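BB0689 (Borrelia burgdorferi, PDB 4D53) is of unknown biochemical function but is an outer surface lipoprotein belonging to the bacterial CAP superfamily. Local coordinates at residues N28-E33 against I106-D111; R79-S84 against V129-R134; I86-V91 against D125-L130. All coordinates share one frame; numbering follows the deposited sequence.

Contact 1 (N28-E33 against I106-D111)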
ATOM      1  N   ASN A  28      -6.952 -13.569 -14.108  1.00 22.77           N
ATOM      2  CA  ASN A  28      -6.230 -13.249 -15.390  1.00 22.04           C
ATOM      3  C   ASN A  28      -6.012 -11.801 -15.599  1.00 26.14           C
ATOM      4  O   ASN A  28      -6.012 -11.263 -16.714  1.00 22.19           O
ATOM      5  CB  ASN A  28      -6.953 -13.905 -16.586  1.00 23.55           C
ATOM      6  CG  ASN A  28      -5.990 -14.341 -17.670  1.00 25.10           C
ATOM      7  OD1 ASN A  28      -4.781 -14.458 -17.467  1.00 22.64           O
ATOM      8  ND2 ASN A  28      -6.525 -14.611 -18.813  1.00 22.91           N
ATOM      9  N   LEU A  29      -5.662 -11.110 -14.493  1.00 23.26           N
ATOM     10  CA  LEU A  29      -5.327  -9.751 -14.588  1.00 21.57           C
ATOM     11  C   LEU A  29      -3.822  -9.603 -14.814  1.00 20.08           C
ATOM     12  O   LEU A  29      -3.023 -10.519 -14.651  1.00 21.91           O
ATOM     13  CB  LEU A  29      -5.680  -9.036 -13.253  1.00 21.71           C
ATOM     14  CG  LEU A  29      -7.166  -9.047 -12.934  1.00 23.67           C
ATOM     15  CD1 LEU A  29      -7.456  -8.542 -11.519  1.00 23.03           C
ATOM     16  CD2 LEU A  29      -8.025  -8.283 -13.929  1.00 26.20           C
ATOM     17  N   ASN A  30      -3.414  -8.398 -15.074  1.00 22.52           N
ATOM     18  CA  ASN A  30      -1.966  -8.200 -15.342  1.00 25.88           C
ATOM     19  C   ASN A  30      -1.065  -8.302 -14.109  1.00 27.91           C
ATOM     20  O   ASN A  30      -1.436  -7.915 -12.991  1.00 23.22           O
ATOM     21  CB  ASN A  30      -1.754  -6.860 -16.090  1.00 23.93           C
ATOM     22  CG  ASN A  30      -2.284  -5.644 -15.301  1.00 28.13           C
ATOM     23  OD1 ASN A  30      -3.479  -5.551 -15.049  1.00 26.00           O
ATOM     24  ND2 ASN A  30      -1.403  -4.694 -14.964  1.00 28.64           N
ATOM     25  N   HIS A  31       0.125  -8.815 -14.350  1.00 23.81           N
ATOM     26  CA  HIS A  31       1.127  -9.015 -13.304  1.00 27.48           C
ATOM     27  C   HIS A  31       1.789  -7.702 -12.926  1.00 27.34           C
ATOM     28  O   HIS A  31       2.364  -6.979 -13.761  1.00 26.68           O
ATOM     29  CB  HIS A  31       2.161 -10.002 -13.738  1.00 29.98           C
ATOM     30  CG  HIS A  31       3.164 -10.319 -12.678  1.00 32.89           C
ATOM     31  ND1 HIS A  31       4.442  -9.808 -12.722  1.00 39.36           N
ATOM     32  CD2 HIS A  31       3.086 -11.060 -11.553  1.00 39.68           C
ATOM     33  CE1 HIS A  31       5.123 -10.235 -11.676  1.00 39.67           C
ATOM     34  NE2 HIS A  31       4.331 -11.014 -10.960  1.00 44.10           N
ATOM     35  N   LEU A  32       1.692  -7.393 -11.641  1.00 22.24           N
ATOM     36  CA  LEU A  32       2.311  -6.210 -11.097  1.00 24.34           C
ATOM     37  C   LEU A  32       3.759  -6.496 -10.641  1.00 23.48           C
ATOM     38  O   LEU A  32       4.026  -7.544 -10.006  1.00 26.10           O
ATOM     39  CB  LEU A  32       1.489  -5.707  -9.900  1.00 24.83           C
ATOM     40  CG  LEU A  32       0.042  -5.329 -10.203  1.00 24.16           C
ATOM     41  CD1 LEU A  32      -0.697  -5.031  -8.901  1.00 23.34           C
ATOM     42  CD2 LEU A  32      -0.003  -4.168 -11.168  1.00 26.27           C
ATOM     43  N   GLU A  33       4.682  -5.570 -10.932  1.00 25.78           N
ATOM     44  CA  GLU A  33       6.094  -5.744 -10.488  1.00 24.36           C
ATOM     45  C   GLU A  33       6.322  -4.839  -9.297  1.00 23.77           C
ATOM     46  O   GLU A  33       5.856  -3.710  -9.287  1.00 21.88           O
ATOM     47  CB  GLU A  33       7.040  -5.300 -11.613  1.00 32.27           C
ATOM     48  CG  GLU A  33       6.970  -6.339 -12.739  1.00 39.42           C
ATOM     49  CD  GLU A  33       7.867  -6.047 -13.945  1.00 49.06           C
ATOM     50  OE1 GLU A  33       8.663  -5.060 -13.933  1.00 51.83           O
ATOM     51  OE2 GLU A  33       7.763  -6.854 -14.900  1.00 58.33           O
ATOM     52  N   ILE A 106      -7.954  -5.148  -7.929  1.00 21.34           N
ATOM     53  CA  ILE A 106      -8.141  -5.838  -9.211  1.00 23.82           C
ATOM     54  C   ILE A 106      -8.015  -4.875 -10.439  1.00 21.33           C
ATOM     55  O   ILE A 106      -8.532  -5.201 -11.510  1.00 22.17           O
ATOM     56  CB  ILE A 106      -9.504  -6.634  -9.237  1.00 24.27           C
ATOM     57  CG1 ILE A 106     -10.694  -5.701  -9.197  1.00 28.66           C
ATOM     58  CG2 ILE A 106      -9.494  -7.661  -8.145  1.00 26.28           C
ATOM     59  CD1 ILE A 106     -12.032  -6.405  -9.530  1.00 32.57           C
ATOM     60  N   ASN A 107      -7.387  -3.723 -10.259  1.00 21.90           N
ATOM     61  CA  ASN A 107      -7.228  -2.740 -11.328  1.00 22.85           C
ATOM     62  C   ASN A 107      -6.351  -3.274 -12.501  1.00 23.28           C
ATOM     63  O   ASN A 107      -5.447  -4.079 -12.307  1.00 22.52           O
ATOM     64  CB  ASN A 107      -6.777  -1.412 -10.814  1.00 24.73           C
ATOM     65  CG  ASN A 107      -5.291  -1.302 -10.669  1.00 27.40           C
ATOM     66  OD1 ASN A 107      -4.652  -1.640  -9.637  1.00 25.87           O
ATOM     67  ND2 ASN A 107      -4.689  -0.946 -11.789  1.00 24.02           N
ATOM     68  N   THR A 108      -6.655  -2.779 -13.698  1.00 26.51           N
ATOM     69  CA  THR A 108      -5.845  -3.081 -14.908  1.00 27.67           C
ATOM     70  C   THR A 108      -5.115  -1.885 -15.403  1.00 27.38           C
ATOM     71  O   THR A 108      -4.531  -1.948 -16.476  1.00 29.72           O
ATOM     72  CB  THR A 108      -6.745  -3.538 -16.105  1.00 26.27           C
ATOM     73  OG1 THR A 108      -7.723  -2.542 -16.404  1.00 29.28           O
ATOM     74  CG2 THR A 108      -7.339  -4.768 -15.804  1.00 29.60           C
ATOM     75  N   ASP A 109      -5.122  -0.784 -14.655  1.00 26.04           N
ATOM     76  CA  ASP A 109      -4.559   0.458 -15.065  1.00 28.73           C
ATOM     77  C   ASP A 109      -3.071   0.582 -14.715  1.00 30.38           C
ATOM     78  O   ASP A 109      -2.478   1.560 -15.113  1.00 37.37           O
ATOM     79  CB  ASP A 109      -5.154   1.669 -14.363  1.00 36.33           C
ATOM     80  CG  ASP A 109      -6.567   1.935 -14.654  1.00 44.82           C
ATOM     81  OD1 ASP A 109      -7.144   1.304 -15.605  1.00 48.97           O
ATOM     82  OD2 ASP A 109      -7.060   2.803 -13.843  1.00 39.56           O
ATOM     83  N   THR A 110      -2.553  -0.238 -13.799  1.00 26.27           N
ATOM     84  CA  THR A 110      -1.230   0.035 -13.176  1.00 24.88           C
ATOM     85  C   THR A 110      -0.380  -1.183 -13.487  1.00 23.45           C
ATOM     86  O   THR A 110      -0.930  -2.257 -13.669  1.00 25.36           O
ATOM     87  CB  THR A 110      -1.323   0.276 -11.629  1.00 23.59           C
ATOM     88  OG1 THR A 110      -1.926  -0.886 -11.040  1.00 23.32           O
ATOM     89  CG2 THR A 110      -2.070   1.531 -11.301  1.00 27.34           C
ATOM     90  N   ASP A 111       0.960  -1.045 -13.561  1.00 23.25           N
ATOM     91  CA  ASP A 111       1.824  -2.174 -13.696  1.00 24.77           C
ATOM     92  C   ASP A 111       2.810  -2.375 -12.589  1.00 25.32           C
ATOM     93  O   ASP A 111       3.540  -3.365 -12.578  1.00 22.37           O
ATOM     94  CB  ASP A 111       2.552  -2.224 -15.079  1.00 31.76           C
ATOM     95  CG  ASP A 111       3.394  -1.013 -15.365  1.00 33.74           C
ATOM     96  OD1 ASP A 111       3.409  -0.053 -14.596  1.00 27.30           O
ATOM     97  OD2 ASP A 111       4.050  -1.028 -16.423  1.00 36.70           O
TER
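At one end of the CAP-domain sheet, two loops run together into neighbouring parallel strands: 28-33 leads from helix 10-26 into strand 33-34, while the loop 106-111 leads from helix 99-105 into strand 112-119. Asn28, with positive phi, is the C-prime residue of the Schellman motif ending the first helix. Beyond it, Leu29 crosses Ile106 obliquely, its CD1 lying 3.6 Å from Ile106 CB, while its other methyl, CD2, meets Thr108 CG2 at 4.0 Å. Asn30 has CG wedged between its backbone N and carbonyl carbon (chi1 59°), which turns the amide across the gap. Its ND2 donates to Thr110 O over 2.8 Å; the bond is bent (138° at the hydrogen), yet the acceptor lies in the amide plane and the donor in the carbonyl plane. Asn30 OD1 comes 3.4 Å from Thr108 CA. Where the strands begin, Glu33 N gives Asp111 O a straighter bond of 3.0 Å (167°), and Leu32 CA adds a CA-H...O contact to that oxygen. The Glu33 carboxylate pairs with Lys112. Arg24 bonds the carbonyls of Asn30 and Asn107, tying both loops to helix 10-26. Leu32 CD2 packs 3.3 Å from Thr110 O, the oxygen gripped by Asn30.

Contact 2 (R79-S84 against V129-R134)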
ATOM      1  N   ARG A  79      -2.947   4.512  -7.485  1.00 30.17           N
ATOM      2  CA  ARG A  79      -3.994   4.232  -6.462  1.00 28.75           C
ATOM      3  C   ARG A  79      -3.332   3.903  -5.141  1.00 25.34           C
ATOM      4  O   ARG A  79      -2.205   3.366  -5.142  1.00 22.24           O
ATOM      5  CB  ARG A  79      -4.804   3.033  -6.786  1.00 31.48           C
ATOM      6  CG  ARG A  79      -5.575   3.236  -8.078  1.00 40.65           C
ATOM      7  CD  ARG A  79      -5.758   1.921  -8.714  1.00 39.60           C
ATOM      8  NE  ARG A  79      -6.413   2.046 -10.020  1.00 47.36           N
ATOM      9  CZ  ARG A  79      -7.689   2.331 -10.157  1.00 42.35           C
ATOM     10  NH1 ARG A  79      -8.433   2.556  -9.080  1.00 39.47           N
ATOM     11  NH2 ARG A  79      -8.245   2.325 -11.357  1.00 41.49           N
ATOM     12  N   GLU A  80      -4.087   4.111  -4.061  1.00 21.21           N
ATOM     13  CA  GLU A  80      -3.571   3.884  -2.695  1.00 20.65           C
ATOM     14  C   GLU A  80      -4.629   3.186  -1.891  1.00 20.36           C
ATOM     15  O   GLU A  80      -5.817   3.625  -1.910  1.00 20.97           O
ATOM     16  CB  GLU A  80      -3.240   5.213  -2.051  1.00 20.90           C
ATOM     17  CG  GLU A  80      -2.840   5.059  -0.574  1.00 21.40           C
ATOM     18  CD  GLU A  80      -2.414   6.402   0.025  1.00 24.93           C
ATOM     19  OE1 GLU A  80      -3.307   7.172   0.494  1.00 23.89           O
ATOM     20  OE2 GLU A  80      -1.179   6.659   0.035  1.00 24.77           O
ATOM     21  N   ILE A  81      -4.261   2.123  -1.169  1.00 18.33           N
ATOM     22  CA  ILE A  81      -5.127   1.519  -0.189  1.00 17.25           C
ATOM     23  C   ILE A  81      -4.436   1.491   1.184  1.00 19.77           C
ATOM     24  O   ILE A  81      -3.229   1.204   1.239  1.00 20.29           O
ATOM     25  CB  ILE A  81      -5.618   0.098  -0.592  1.00 19.21           C
ATOM     26  CG1 ILE A  81      -4.471  -0.836  -0.871  1.00 18.04           C
ATOM     27  CG2 ILE A  81      -6.494   0.151  -1.919  1.00 20.51           C
ATOM     28  CD1 ILE A  81      -4.763  -2.301  -1.235  1.00 19.47           C
ATOM     29  N   LEU A  82      -5.234   1.689   2.244  1.00 16.90           N
ATOM     30  CA  LEU A  82      -4.789   1.670   3.591  1.00 17.76           C
ATOM     31  C   LEU A  82      -5.507   0.675   4.384  1.00 18.76           C
ATOM     32  O   LEU A  82      -6.678   0.361   4.087  1.00 17.34           O
ATOM     33  CB  LEU A  82      -4.998   3.087   4.187  1.00 17.60           C
ATOM     34  CG  LEU A  82      -4.527   4.262   3.347  1.00 19.68           C
ATOM     35  CD1 LEU A  82      -4.971   5.578   3.926  1.00 20.64           C
ATOM     36  CD2 LEU A  82      -2.978   4.275   3.263  1.00 19.62           C
ATOM     37  N   ALA A  83      -4.922   0.231   5.485  1.00 15.64           N
ATOM     38  CA  ALA A  83      -5.557  -0.572   6.495  1.00 16.84           C
ATOM     39  C   ALA A  83      -4.903  -0.348   7.844  1.00 20.07           C
ATOM     40  O   ALA A  83      -3.719  -0.069   7.905  1.00 17.20           O
ATOM     41  CB  ALA A  83      -5.563  -2.052   6.182  1.00 17.91           C
ATOM     42  N   SER A  84      -5.682  -0.453   8.888  1.00 17.10           N
ATOM     43  CA  SER A  84      -5.149  -0.377  10.245  1.00 21.87           C
ATOM     44  C   SER A  84      -5.827  -1.301  11.202  1.00 20.60           C
ATOM     45  O   SER A  84      -7.052  -1.497  11.184  1.00 19.43           O
ATOM     46  CB  SER A  84      -5.340   1.055  10.725  1.00 23.92           C
ATOM     47  OG  SER A  84      -4.891   1.258  11.999  1.00 25.49           O
ATOM     48  N   VAL A 129      -0.516   0.439   0.722  1.00 16.49           N
ATOM     49  CA  VAL A 129      -0.184  -0.241  -0.564  1.00 19.60           C
ATOM     50  C   VAL A 129      -0.501   0.678  -1.703  1.00 18.48           C
ATOM     51  O   VAL A 129      -1.587   1.201  -1.796  1.00 20.32           O
ATOM     52  CB  VAL A 129      -0.783  -1.648  -0.698  1.00 19.46           C
ATOM     53  CG1 VAL A 129      -0.403  -2.296  -2.047  1.00 23.98           C
ATOM     54  CG2 VAL A 129      -0.471  -2.517   0.511  1.00 23.00           C
ATOM     55  N   LEU A 130       0.493   0.943  -2.554  1.00 17.88           N
ATOM     56  CA  LEU A 130       0.395   1.818  -3.679  1.00 18.83           C
ATOM     57  C   LEU A 130       0.517   1.021  -5.000  1.00 19.89           C
ATOM     58  O   LEU A 130       1.257   0.054  -5.069  1.00 19.17           O
ATOM     59  CB  LEU A 130       1.553   2.832  -3.670  1.00 22.27           C
ATOM     60  CG  LEU A 130       1.671   3.714  -2.389  1.00 24.42           C
ATOM     61  CD1 LEU A 130       2.900   4.684  -2.348  1.00 24.69           C
ATOM     62  CD2 LEU A 130       0.416   4.540  -2.252  1.00 26.61           C
ATOM     63  N   PHE A 131      -0.201   1.524  -5.983  1.00 20.05           N
ATOM     64  CA  PHE A 131      -0.220   1.000  -7.329  1.00 21.37           C
ATOM     65  C   PHE A 131       0.076   2.151  -8.267  1.00 23.03           C
ATOM     66  O   PHE A 131      -0.374   3.322  -8.058  1.00 24.74           O
ATOM     67  CB  PHE A 131      -1.599   0.405  -7.711  1.00 20.52           C
ATOM     68  CG  PHE A 131      -2.094  -0.679  -6.799  1.00 19.98           C
ATOM     69  CD1 PHE A 131      -2.660  -0.359  -5.589  1.00 22.09           C
ATOM     70  CD2 PHE A 131      -2.010  -1.992  -7.146  1.00 21.85           C
ATOM     71  CE1 PHE A 131      -3.062  -1.349  -4.720  1.00 21.25           C
ATOM     72  CE2 PHE A 131      -2.457  -2.994  -6.328  1.00 25.53           C
ATOM     73  CZ  PHE A 131      -2.962  -2.684  -5.071  1.00 22.60           C
ATOM     74  N   GLY A 132       0.845   1.858  -9.343  1.00 27.41           N
ATOM     75  CA  GLY A 132       1.198   2.932 -10.249  1.00 24.91           C
ATOM     76  C   GLY A 132       1.556   2.498 -11.685  1.00 25.48           C
ATOM     77  O   GLY A 132       1.887   1.362 -11.926  1.00 22.22           O
ATOM     78  N   LYS A 133       1.486   3.458 -12.583  1.00 28.55           N
ATOM     79  CA  LYS A 133       1.919   3.255 -14.010  1.00 33.13           C
ATOM     80  C   LYS A 133       2.786   4.447 -14.335  1.00 30.31           C
ATOM     81  O   LYS A 133       2.345   5.559 -14.081  1.00 30.72           O
ATOM     82  CB  LYS A 133       0.660   3.251 -14.867  1.00 34.93           C
ATOM     83  CG  LYS A 133       0.791   3.127 -16.377  1.00 40.02           C
ATOM     84  CD  LYS A 133       1.615   1.948 -16.786  1.00 41.33           C
ATOM     85  CE  LYS A 133       1.883   2.018 -18.294  1.00 50.09           C
ATOM     86  NZ  LYS A 133       3.103   1.244 -18.608  1.00 54.50           N
ATOM     87  N   ARG A 134       3.997   4.235 -14.840  1.00 32.65           N
ATOM     88  CA  ARG A 134       4.831   5.318 -15.404  1.00 40.08           C
ATOM     89  C   ARG A 134       4.519   5.701 -16.838  1.00 48.18           C
ATOM     90  O   ARG A 134       4.156   4.835 -17.617  1.00 45.73           O
ATOM     91  CB  ARG A 134       6.299   4.936 -15.405  1.00 40.25           C
ATOM     92  CG  ARG A 134       6.956   5.110 -14.064  1.00 41.36           C
ATOM     93  CD  ARG A 134       8.434   4.775 -14.089  1.00 43.96           C
ATOM     94  NE  ARG A 134       9.034   4.915 -12.757  1.00 40.15           N
ATOM     95  CZ  ARG A 134       9.072   3.960 -11.859  1.00 41.39           C
ATOM     96  NH1 ARG A 134       8.598   2.766 -12.146  1.00 44.76           N
ATOM     97  NH2 ARG A 134       9.617   4.174 -10.667  1.00 48.35           N
TER
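Two neighbouring antiparallel strands of the CAP-domain sheet meet here through segments 79-84 of the edge strand 75-84 and 129-134 of the inner strand 125-134, with axes 4.8 Å apart and directions 170° from each other. Backbone hydrogen bonds fix the register through two hydrogen-bonded pairs. Ile81 and Val129 exchange two bonds of 2.9 Å (Ile81 N to Val129 O, Val129 N to Ile81 O), both nearly along the C=O axes. Arg79 and Phe131 are less symmetrical: Phe131 N reaches Arg79 O in the carbonyl plane over 2.8 Å, whereas Arg79 N sits 32° out of the plane of the Phe131 carbonyl. Apolar contacts follow on the face carrying these four side chains. Ile81 lies alongside Val129, CG1 to CB 3.8 Å, and Trp95 of helix 91-96 packs on both. Ile81 CD1 meets the edge of the Phe131 ring in plane, 4.0 Å from CE1. Arg79 forms salt bridges with Glu103 and Asp109; on the other face, packed against helix 36-52, Glu80 is hydrogen-bonded to His57 and salt-bridged to Arg67. Glu80 and Leu130 form the non-hydrogen-bonded pair between. Extended and pointing the same way as its neighbour, Glu80 rests its OE2 3.5 Å from Leu130 CD2.

Contact 3 (I86-V91 against D125-L130); sequences IELNRV and DIFVVL
The Phe127 ring is the centrepiece of this contact, in which the loop after strand 75-84 of the CAP-domain sheet folds over the start of strand 125-134 on its way into helix 91-96. Phe127 points toward the loop with CG anti to its own carbonyl carbon (chi1 -64°), and three residues, two from the loop and Val91 at the start of the helix, meet it from different directions. Val91 approaches tip to tip: its CG1 stands 4.2 Å above one ring face, offset toward the rim, while CG2 lies 4.1 Å from Phe127 CD2. Leu88, its CG anti to the backbone N (chi1 175°), runs at about a right angle to the Phe127 side chain and brings CD1 to 4.0 Å from Phe127 CZ. Ile86 contributes backbone instead of side chain: its carbonyl O lies in the ring plane at the edge, 3.6 Å from Phe127 CE2, where the slightly positive ring rim probably suits a carbonyl oxygen. Leu16 of helix 10-26 touches both Val91 and Phe127, so helix, loop and strand converge on a single apolar cluster.

A turn closed by Arg90 N donating to Glu87 O brings Leu88 and Val91 to the ring together. At the polar margin, Asp125 extends with CG anti to its backbone N (chi1 -175°). Its OD2 is only 4.6 Å from Glu87 OE1, a proximity of like charges that Arg117 probably eases, since it forms a salt bridge with Asp125 OD2 and a long, weak ion pair with Glu87. No direct hydrogen bond joins the two segments; a water makes the connection instead. More acceptors are within its reach than it has protons, but it accepts from Ile86 N at 2.9 Å and lies placed to donate to Asp125 O at 3.0 Å.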
ATOM      1  N   ILE A  86      -5.608  -4.516  11.331  1.00 21.17           N
ATOM      2  CA  ILE A  86      -6.094  -5.754  10.712  1.00 19.72           C
ATOM      3  C   ILE A  86      -4.908  -6.733  10.538  1.00 17.22           C
ATOM      4  O   ILE A  86      -3.916  -6.342   9.962  1.00 19.37           O
ATOM      5  CB  ILE A  86      -6.888  -5.467   9.372  1.00 20.53           C
ATOM      6  CG1 ILE A  86      -8.075  -4.519   9.616  1.00 19.65           C
ATOM      7  CG2 ILE A  86      -7.412  -6.761   8.782  1.00 18.81           C
ATOM      8  CD1 ILE A  86      -8.725  -3.983   8.398  1.00 21.69           C
ATOM      9  N   GLU A  87      -5.060  -7.990  10.918  1.00 18.70           N
ATOM     10  CA  GLU A  87      -3.975  -8.990  10.759  1.00 21.85           C
ATOM     11  C   GLU A  87      -3.648  -9.286   9.311  1.00 19.87           C
ATOM     12  O   GLU A  87      -4.467  -9.226   8.373  1.00 17.65           O
ATOM     13  CB  GLU A  87      -4.254 -10.279  11.514  1.00 24.95           C
ATOM     14  CG  GLU A  87      -4.363 -10.117  13.029  1.00 32.26           C
ATOM     15  CD  GLU A  87      -3.100  -9.576  13.714  1.00 45.18           C
ATOM     16  OE1 GLU A  87      -1.961  -9.808  13.220  1.00 54.70           O
ATOM     17  OE2 GLU A  87      -3.257  -8.885  14.775  1.00 55.53           O
ATOM     18  N   LEU A  88      -2.408  -9.683   9.112  1.00 18.89           N
ATOM     19  CA  LEU A  88      -1.936  -9.939   7.755  1.00 20.85           C
ATOM     20  C   LEU A  88      -2.781 -10.917   6.976  1.00 21.04           C
ATOM     21  O   LEU A  88      -3.028 -10.707   5.815  1.00 21.27           O
ATOM     22  CB  LEU A  88      -0.450 -10.452   7.842  1.00 21.53           C
ATOM     23  CG  LEU A  88       0.254 -10.910   6.562  1.00 20.76           C
ATOM     24  CD1 LEU A  88       0.413  -9.761   5.595  1.00 22.07           C
ATOM     25  CD2 LEU A  88       1.628 -11.555   6.930  1.00 23.75           C
ATOM     26  N   ASN A  89      -3.276 -11.973   7.632  1.00 21.75           N
ATOM     27  CA  ASN A  89      -4.030 -13.012   6.977  1.00 25.12           C
ATOM     28  C   ASN A  89      -5.508 -12.670   6.849  1.00 23.31           C
ATOM     29  O   ASN A  89      -6.275 -13.440   6.319  1.00 19.96           O
ATOM     30  CB  ASN A  89      -3.825 -14.425   7.635  1.00 27.82           C
ATOM     31  CG  ASN A  89      -4.385 -14.513   9.025  1.00 34.77           C
ATOM     32  OD1 ASN A  89      -4.836 -13.537   9.592  1.00 27.48           O
ATOM     33  ND2 ASN A  89      -4.330 -15.707   9.603  1.00 40.17           N
ATOM     34  N   ARG A  90      -5.877 -11.469   7.212  1.00 17.87           N
ATOM     35  CA  ARG A  90      -7.241 -10.946   7.061  1.00 19.08           C
ATOM     36  C   ARG A  90      -7.383  -9.714   6.190  1.00 17.53           C
ATOM     37  O   ARG A  90      -8.499  -9.316   5.830  1.00 16.80           O
ATOM     38  CB  ARG A  90      -7.815 -10.591   8.443  1.00 20.57           C
ATOM     39  CG  ARG A  90      -8.038 -11.790   9.402  1.00 24.52           C
ATOM     40  CD  ARG A  90      -8.772 -12.994   8.820  1.00 30.71           C
ATOM     41  NE  ARG A  90      -9.365 -13.774   9.938  1.00 36.86           N
ATOM     42  CZ  ARG A  90     -10.643 -14.232  10.038  1.00 42.31           C
ATOM     43  NH1 ARG A  90     -11.497 -14.169   9.023  1.00 39.91           N
ATOM     44  NH2 ARG A  90     -11.075 -14.811  11.184  1.00 37.33           N
ATOM     45  N   VAL A  91      -6.284  -9.067   5.868  1.00 18.02           N
ATOM     46  CA  VAL A  91      -6.338  -7.763   5.247  1.00 16.07           C
ATOM     47  C   VAL A  91      -6.859  -7.784   3.798  1.00 16.14           C
ATOM     48  O   VAL A  91      -7.635  -6.875   3.377  1.00 16.24           O
ATOM     49  CB  VAL A  91      -5.061  -6.956   5.421  1.00 18.02           C
ATOM     50  CG1 VAL A  91      -3.893  -7.472   4.577  1.00 19.64           C
ATOM     51  CG2 VAL A  91      -5.311  -5.495   5.081  1.00 18.08           C
ATOM     52  N   ASP A 125      -0.428  -0.772  13.825  1.00 18.14           N
ATOM     53  CA  ASP A 125      -0.389  -1.776  12.738  1.00 17.54           C
ATOM     54  C   ASP A 125      -1.051  -1.208  11.509  1.00 19.07           C
ATOM     55  O   ASP A 125      -2.333  -1.257  11.407  1.00 20.43           O
ATOM     56  CB  ASP A 125      -1.091  -3.033  13.173  1.00 21.50           C
ATOM     57  CG  ASP A 125      -0.986  -4.190  12.152  1.00 22.82           C
ATOM     58  OD1 ASP A 125      -0.514  -4.041  10.977  1.00 25.15           O
ATOM     59  OD2 ASP A 125      -1.403  -5.335  12.501  1.00 26.95           O
ATOM     60  N   ILE A 126      -0.251  -0.735  10.561  1.00 18.37           N
ATOM     61  CA  ILE A 126      -0.776   0.011   9.419  1.00 17.48           C
ATOM     62  C   ILE A 126      -0.221  -0.563   8.137  1.00 18.97           C
ATOM     63  O   ILE A 126       1.023  -0.705   8.005  1.00 19.03           O
ATOM     64  CB  ILE A 126      -0.428   1.488   9.496  1.00 16.47           C
ATOM     65  CG1 ILE A 126      -1.138   2.140  10.733  1.00 18.04           C
ATOM     66  CG2 ILE A 126      -0.843   2.234   8.240  1.00 18.96           C
ATOM     67  CD1 ILE A 126      -0.758   3.592  10.959  1.00 20.94           C
ATOM     68  N   PHE A 127      -0.945  -0.971   7.181  1.00 17.74           N
ATOM     69  CA  PHE A 127      -0.672  -1.156   5.734  1.00 17.36           C
ATOM     70  C   PHE A 127      -0.925   0.068   4.906  1.00 18.25           C
ATOM     71  O   PHE A 127      -2.010   0.751   5.000  1.00 17.64           O
ATOM     72  CB  PHE A 127      -1.511  -2.315   5.194  1.00 20.00           C
ATOM     73  CG  PHE A 127      -1.166  -3.646   5.802  1.00 20.00           C
ATOM     74  CD1 PHE A 127      -0.105  -4.390   5.318  1.00 20.00           C
ATOM     75  CD2 PHE A 127      -1.906  -4.151   6.857  1.00 20.00           C
ATOM     76  CE1 PHE A 127       0.214  -5.613   5.877  1.00 20.00           C
ATOM     77  CE2 PHE A 127      -1.593  -5.374   7.418  1.00 20.00           C
ATOM     78  CZ  PHE A 127      -0.531  -6.107   6.928  1.00 20.00           C
ATOM     79  N   VAL A 128       0.156   0.335   4.125  1.00 18.29           N
ATOM     80  CA  VAL A 128      -0.004   1.246   2.987  1.00 17.62           C
ATOM     81  C   VAL A 128       0.396   0.524   1.711  1.00 20.40           C
ATOM     82  O   VAL A 128       1.581   0.102   1.602  1.00 19.35           O
ATOM     83  CB  VAL A 128       0.808   2.561   3.124  1.00 16.53           C
ATOM     84  CG1 VAL A 128       0.693   3.457   1.876  1.00 18.55           C
ATOM     85  CG2 VAL A 128       0.467   3.341   4.419  1.00 19.33           C
ATOM     86  N   VAL A 129      -0.516   0.439   0.722  1.00 16.49           N
ATOM     87  CA  VAL A 129      -0.184  -0.241  -0.564  1.00 19.60           C
ATOM     88  C   VAL A 129      -0.501   0.678  -1.703  1.00 18.48           C
ATOM     89  O   VAL A 129      -1.587   1.201  -1.796  1.00 20.32           O
ATOM     90  CB  VAL A 129      -0.783  -1.648  -0.698  1.00 19.46           C
ATOM     91  CG1 VAL A 129      -0.403  -2.296  -2.047  1.00 23.98           C
ATOM     92  CG2 VAL A 129      -0.471  -2.517   0.511  1.00 23.00           C
ATOM     93  N   LEU A 130       0.493   0.943  -2.554  1.00 17.88           N
ATOM     94  CA  LEU A 130       0.395   1.818  -3.679  1.00 18.83           C
ATOM     95  C   LEU A 130       0.517   1.021  -5.000  1.00 19.89           C
ATOM     96  O   LEU A 130       1.257   0.054  -5.069  1.00 19.17           O
ATOM     97  CB  LEU A 130       1.553   2.832  -3.670  1.00 22.27           C
ATOM     98  CG  LEU A 130       1.671   3.714  -2.389  1.00 24.42           C
ATOM     99  CD1 LEU A 130       2.900   4.684  -2.348  1.00 24.69           C
ATOM    100  CD2 LEU A 130       0.416   4.540  -2.252  1.00 26.61           C
TER
HETATM  101  O   HOH W   1      -3.429  -3.492   9.661  1.00 18.54           O

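All three contacts bear on one mixed sheet, at different points along it. Contacts 2 and 3 share strand 125-134: contact 2 pairs it with strand 75-84, and contact 3 packs the loop that follows that edge strand over its beginning. Their centres are about 12 Å apart, bridged by Ala83, which touches Val91. The centre of contact 1 lies about 12 Å from that of contact 2, to which the Asp109-Arg79 salt bridge joins it, and about 19 Å from that of contact 3, which it does not touch. Along the chain, the segments of contact 1 alternate with those of the other two, so loops and strands distant in sequence interlock to build a single compact CAP domain.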